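Local coordinates for protein beta-galactosidase (Trichoderma reesei, PDB 3OG2) that probably hydrolyses terminal non-reducing beta-D-galactose residues from beta-D-galactosides, as a glycoside hydrolase of family 35, at residues A[213-225]-A[264-278]. Sequence-based numbering, arbitrary orientation.
Sequences INNDAFPGGTGAP and DHLNISPSTPFSLVE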
loop_
_atom_site.group_PDB
_atom_site.type_symbol
_atom_site.label_atom_id
_atom_site.label_comp_id
_atom_site.label_asym_id
_atom_site.label_seq_id
_atom_site.Cartn_x
_atom_site.Cartn_y
_atom_site.Cartn_z
ATOM N N ILE A 213 8.100 -7.442 17.425
ATOM C CA ILE A 213 7.871 -5.992 17.523
ATOM C C ILE A 213 6.393 -5.764 17.426
ATOM O O ILE A 213 5.682 -6.432 16.652
ATOM C CB ILE A 213 8.630 -5.293 16.398
ATOM C CG1 ILE A 213 8.619 -3.756 16.560
ATOM C CG2 ILE A 213 8.152 -5.679 14.998
ATOM C CD1 ILE A 213 9.685 -3.039 15.707
ATOM N N ASN A 214 5.878 -4.838 18.242
ATOM C CA ASN A 214 4.450 -4.544 18.135
ATOM C C ASN A 214 4.236 -3.154 17.527
ATOM O O ASN A 214 5.158 -2.468 17.144
ATOM C CB ASN A 214 3.725 -4.677 19.506
ATOM C CG ASN A 214 4.161 -3.641 20.514
ATOM O OD1 ASN A 214 5.193 -2.962 20.419
ATOM N ND2 ASN A 214 3.407 -3.622 21.578
ATOM N N ASN A 215 2.939 -2.798 17.405
ATOM C CA ASN A 215 2.584 -1.553 16.772
ATOM C C ASN A 215 1.415 -0.915 17.467
ATOM O O ASN A 215 0.302 -0.834 16.965
ATOM C CB ASN A 215 2.312 -1.739 15.258
ATOM C CG ASN A 215 1.071 -2.504 14.903
ATOM O OD1 ASN A 215 0.719 -3.475 15.596
ATOM N ND2 ASN A 215 0.401 -2.098 13.839
ATOM N N ASP A 216 1.661 -0.428 18.657
ATOM C CA ASP A 216 0.657 0.300 19.414
ATOM C C ASP A 216 0.115 1.451 18.573
ATOM O O ASP A 216 0.888 2.141 17.893
ATOM C CB ASP A 216 1.289 0.762 20.709
ATOM C CG ASP A 216 0.404 0.880 21.949
ATOM O OD1 ASP A 216 -0.833 0.716 21.832
ATOM O OD2 ASP A 216 0.979 1.192 23.025
ATOM N N ALA A 217 -1.209 1.679 18.581
ATOM C CA ALA A 217 -1.774 2.728 17.739
ATOM C C ALA A 217 -1.274 4.114 18.068
ATOM O O ALA A 217 -1.262 5.045 17.223
ATOM C CB ALA A 217 -3.285 2.688 17.785
ATOM N N PHE A 218 -0.903 4.288 19.335
ATOM C CA PHE A 218 -0.369 5.535 19.858
ATOM C C PHE A 218 0.617 5.108 20.928
ATOM O O PHE A 218 0.695 3.913 21.280
ATOM C CB PHE A 218 -1.508 6.433 20.390
ATOM C CG PHE A 218 -2.180 5.826 21.611
ATOM C CD1 PHE A 218 -3.182 4.883 21.490
ATOM C CD2 PHE A 218 -1.797 6.197 22.889
ATOM C CE1 PHE A 218 -3.790 4.312 22.622
ATOM C CE2 PHE A 218 -2.397 5.644 24.026
ATOM C CZ PHE A 218 -3.393 4.696 23.880
ATOM N N PRO A 219 1.418 6.016 21.483
ATOM C CA PRO A 219 2.375 5.609 22.517
ATOM C C PRO A 219 1.686 5.350 23.861
ATOM O O PRO A 219 1.756 6.134 24.807
ATOM C CB PRO A 219 3.367 6.784 22.579
ATOM C CG PRO A 219 3.059 7.628 21.420
ATOM C CD PRO A 219 1.610 7.422 21.097
ATOM N N GLY A 220 0.950 4.254 23.965
ATOM C CA GLY A 220 0.219 3.886 25.164
ATOM C C GLY A 220 1.010 2.929 26.039
ATOM O O GLY A 220 0.532 2.603 27.141
ATOM N N GLY A 221 2.147 2.418 25.615
ATOM C CA GLY A 221 2.976 1.511 26.407
ATOM C C GLY A 221 2.524 0.049 26.360
ATOM O O GLY A 221 3.143 -0.781 27.069
ATOM N N THR A 222 1.477 -0.298 25.642
ATOM C CA THR A 222 0.977 -1.689 25.715
ATOM C C THR A 222 1.966 -2.653 25.115
ATOM O O THR A 222 2.403 -2.440 23.966
ATOM C CB THR A 222 -0.399 -1.764 25.018
ATOM O OG1 THR A 222 -1.291 -0.871 25.742
ATOM C CG2 THR A 222 -0.987 -3.153 25.063
ATOM N N GLY A 223 2.305 -3.690 25.860
ATOM C CA GLY A 223 3.168 -4.773 25.378
ATOM C C GLY A 223 4.622 -4.377 25.458
ATOM O O GLY A 223 5.488 -5.153 24.982
ATOM N N ALA A 224 5.014 -3.221 25.972
ATOM C CA ALA A 224 6.405 -2.856 26.005
ATOM C C ALA A 224 7.223 -3.769 26.879
ATOM O O ALA A 224 6.722 -4.301 27.878
ATOM C CB ALA A 224 6.524 -1.420 26.516
ATOM N N PRO A 225 8.524 -3.888 26.565
ATOM C CA PRO A 225 9.432 -4.530 27.529
ATOM C C PRO A 225 9.282 -3.934 28.916
ATOM O O PRO A 225 9.158 -2.735 29.075
ATOM C CB PRO A 225 10.788 -4.153 26.945
ATOM C CG PRO A 225 10.527 -4.146 25.452
ATOM C CD PRO A 225 9.178 -3.437 25.294
ATOM N N ASP A 264 8.233 10.265 24.898
ATOM C CA ASP A 264 7.379 9.085 25.101
ATOM C C ASP A 264 8.225 7.816 24.976
ATOM O O ASP A 264 8.021 6.883 25.734
ATOM C CB ASP A 264 6.287 9.044 24.051
ATOM C CG ASP A 264 5.282 10.155 24.138
ATOM O OD1 ASP A 264 5.047 10.670 25.280
ATOM O OD2 ASP A 264 4.670 10.504 23.104
ATOM N N HIS A 265 9.166 7.794 24.044
ATOM C CA HIS A 265 10.002 6.606 23.841
ATOM C C HIS A 265 10.839 6.341 25.078
ATOM O O HIS A 265 10.966 5.219 25.600
ATOM C CB HIS A 265 10.911 6.853 22.604
ATOM C CG HIS A 265 11.838 5.663 22.507
ATOM N ND1 HIS A 265 11.339 4.394 22.269
ATOM C CD2 HIS A 265 13.164 5.534 22.674
ATOM C CE1 HIS A 265 12.386 3.531 22.278
ATOM N NE2 HIS A 265 13.489 4.203 22.513
ATOM N N LEU A 266 11.457 7.404 25.613
ATOM C CA LEU A 266 12.234 7.252 26.836
ATOM C C LEU A 266 11.373 6.833 28.004
ATOM O O LEU A 266 11.867 6.130 28.886
ATOM C CB LEU A 266 12.910 8.575 27.176
ATOM C CG LEU A 266 14.028 8.936 26.160
ATOM C CD1 LEU A 266 14.520 10.355 26.456
ATOM C CD2 LEU A 266 15.121 7.877 26.124
ATOM N N ASN A 267 10.110 7.250 28.039
ATOM C CA ASN A 267 9.243 6.884 29.158
ATOM C C ASN A 267 8.805 5.428 29.062
ATOM O O ASN A 267 8.588 4.714 30.062
ATOM C CB ASN A 267 7.997 7.762 29.141
ATOM C CG ASN A 267 8.252 9.184 29.508
ATOM O OD1 ASN A 267 9.302 9.502 30.101
ATOM N ND2 ASN A 267 7.322 10.065 29.156
ATOM N N ILE A 268 8.599 4.930 27.853
ATOM C CA ILE A 268 7.979 3.640 27.624
ATOM C C ILE A 268 9.014 2.529 27.438
ATOM O O ILE A 268 8.800 1.449 28.023
ATOM C CB ILE A 268 7.038 3.664 26.390
ATOM C CG1 ILE A 268 5.856 4.601 26.649
ATOM C CG2 ILE A 268 6.581 2.273 25.941
ATOM C CD1 ILE A 268 5.065 4.971 25.389
ATOM N N SER A 269 10.013 2.691 26.579
ATOM C CA SER A 269 10.874 1.535 26.257
ATOM C C SER A 269 12.273 2.034 25.916
ATOM O O SER A 269 12.726 1.929 24.770
ATOM C CB SER A 269 10.299 0.750 25.057
ATOM O OG SER A 269 10.964 -0.530 25.010
ATOM N N PRO A 270 12.977 2.623 26.877
ATOM C CA PRO A 270 14.289 3.224 26.581
ATOM C C PRO A 270 15.351 2.197 26.190
ATOM O O PRO A 270 16.381 2.555 25.604
ATOM C CB PRO A 270 14.677 3.908 27.926
ATOM C CG PRO A 270 13.876 3.171 28.965
ATOM C CD PRO A 270 12.547 2.785 28.310
ATOM N N SER A 271 15.101 0.919 26.439
ATOM C CA SER A 271 16.095 -0.118 26.146
ATOM C C SER A 271 16.052 -0.610 24.697
ATOM O O SER A 271 16.933 -1.420 24.306
ATOM C CB SER A 271 15.905 -1.318 27.086
ATOM O OG SER A 271 14.696 -2.019 26.778
ATOM N N THR A 272 15.041 -0.141 23.910
ATOM C CA THR A 272 14.890 -0.673 22.546
ATOM C C THR A 272 14.824 0.470 21.556
ATOM O O THR A 272 14.590 1.632 21.924
ATOM C CB THR A 272 13.655 -1.601 22.457
ATOM O OG1 THR A 272 12.459 -0.905 22.851
ATOM C CG2 THR A 272 13.763 -2.805 23.371
ATOM N N PRO A 273 15.062 0.194 20.284
ATOM C CA PRO A 273 15.133 1.308 19.327
ATOM C C PRO A 273 13.826 2.017 19.144
ATOM O O PRO A 273 12.780 1.381 19.082
ATOM C CB PRO A 273 15.520 0.562 18.034
ATOM C CG PRO A 273 16.155 -0.719 18.452
ATOM C CD PRO A 273 15.390 -1.122 19.702
ATOM N N PHE A 274 13.888 3.328 18.987
ATOM C CA PHE A 274 12.650 4.062 18.671
ATOM C C PHE A 274 12.127 3.621 17.302
ATOM O O PHE A 274 12.795 3.759 16.287
ATOM C CB PHE A 274 12.885 5.560 18.751
ATOM C CG PHE A 274 11.641 6.371 18.366
ATOM C CD1 PHE A 274 10.360 5.991 18.718
ATOM C CD2 PHE A 274 11.855 7.535 17.602
ATOM C CE1 PHE A 274 9.250 6.739 18.256
ATOM C CE2 PHE A 274 10.757 8.264 17.171
ATOM C CZ PHE A 274 9.464 7.871 17.505
ATOM N N SER A 275 10.913 3.043 17.340
ATOM C CA SER A 275 10.336 2.364 16.182
ATOM C C SER A 275 8.937 2.846 15.842
ATOM O O SER A 275 8.046 2.784 16.680
ATOM C CB SER A 275 10.241 0.870 16.507
ATOM O OG SER A 275 11.533 0.318 16.804
ATOM N N LEU A 276 8.788 3.333 14.615
ATOM C CA LEU A 276 7.505 3.730 14.070
ATOM C C LEU A 276 7.153 2.625 13.061
ATOM O O LEU A 276 7.632 2.609 11.930
ATOM C CB LEU A 276 7.544 5.102 13.387
ATOM C CG LEU A 276 7.765 6.246 14.382
ATOM C CD1 LEU A 276 8.005 7.554 13.618
ATOM C CD2 LEU A 276 6.572 6.373 15.333
ATOM N N VAL A 277 6.353 1.682 13.521
ATOM C CA VAL A 277 6.069 0.492 12.713
ATOM C C VAL A 277 5.081 0.817 11.611
ATOM O O VAL A 277 5.029 0.177 10.572
ATOM C CB VAL A 277 5.566 -0.641 13.647
ATOM C CG1 VAL A 277 5.071 -1.855 12.857
ATOM C CG2 VAL A 277 6.759 -1.005 14.512
ATOM N N GLU A 278 4.244 1.865 11.768
ATOM C CA GLU A 278 3.464 2.424 10.662
ATOM C C GLU A 278 3.508 3.935 10.806
ATOM O O GLU A 278 3.042 4.461 11.839
ATOM C CB GLU A 278 1.986 2.066 10.636
ATOM C CG GLU A 278 1.764 0.542 10.596
ATOM C CD GLU A 278 0.296 0.261 10.806
ATOM O OE1 GLU A 278 -0.585 1.148 10.640
ATOM O OE2 GLU A 278 -0.038 -0.899 11.139
HETATM O O HOH W 1 10.899 -0.726 29.285
#
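Residues 213-225 form an irregular loop whose backbone comes closest to 264-278 near Gly221 and Ile268, where helix 261-268 ends, and near Asn215 and Val277, with CA atoms 5.7 Å apart. A type II turn from Gly221 to Ala224, with Gly223 taking the positive phi of its third position, brings the loop against the helix. Branched Ile268 fills this junction: CG2 rests 3.7 Å from Ala224 CB and equally close to Gly221 CA, while CG1, beside the backbone N (chi1 -65°), carries CD1 to Pro219 CB at 3.8 Å. Gly221, itself at positive phi, presents bare backbone to Ile268, and Ala224 only a methyl. Pro225 CD comes 3.4 Å from Ser269 OG, whose hydroxyl donates to Thr272 OG1, and a water donates to both Pro225 O and Ile268 O. At the barrel end, Val277 CG2 packs on Ile213 CD1 and CG1 on Asn215 CB. Beyond them Asn215 ND2 gives Glu278 OE2 a weak 3.0 Å hydrogen bond, amide and carboxylate planes 48° apart; Glu180 N binds Asn215 OD1. Galactose-binding Glu278 also forms a salt bridge with Arg114 through OE2 and a hydrogen bond with Tyr240 through OE1. The contact thus joins the loop following helix 193-205 to helix 261-268 and TIM-barrel strand 275-280, Val277 touching strands 110-116 and 236-239.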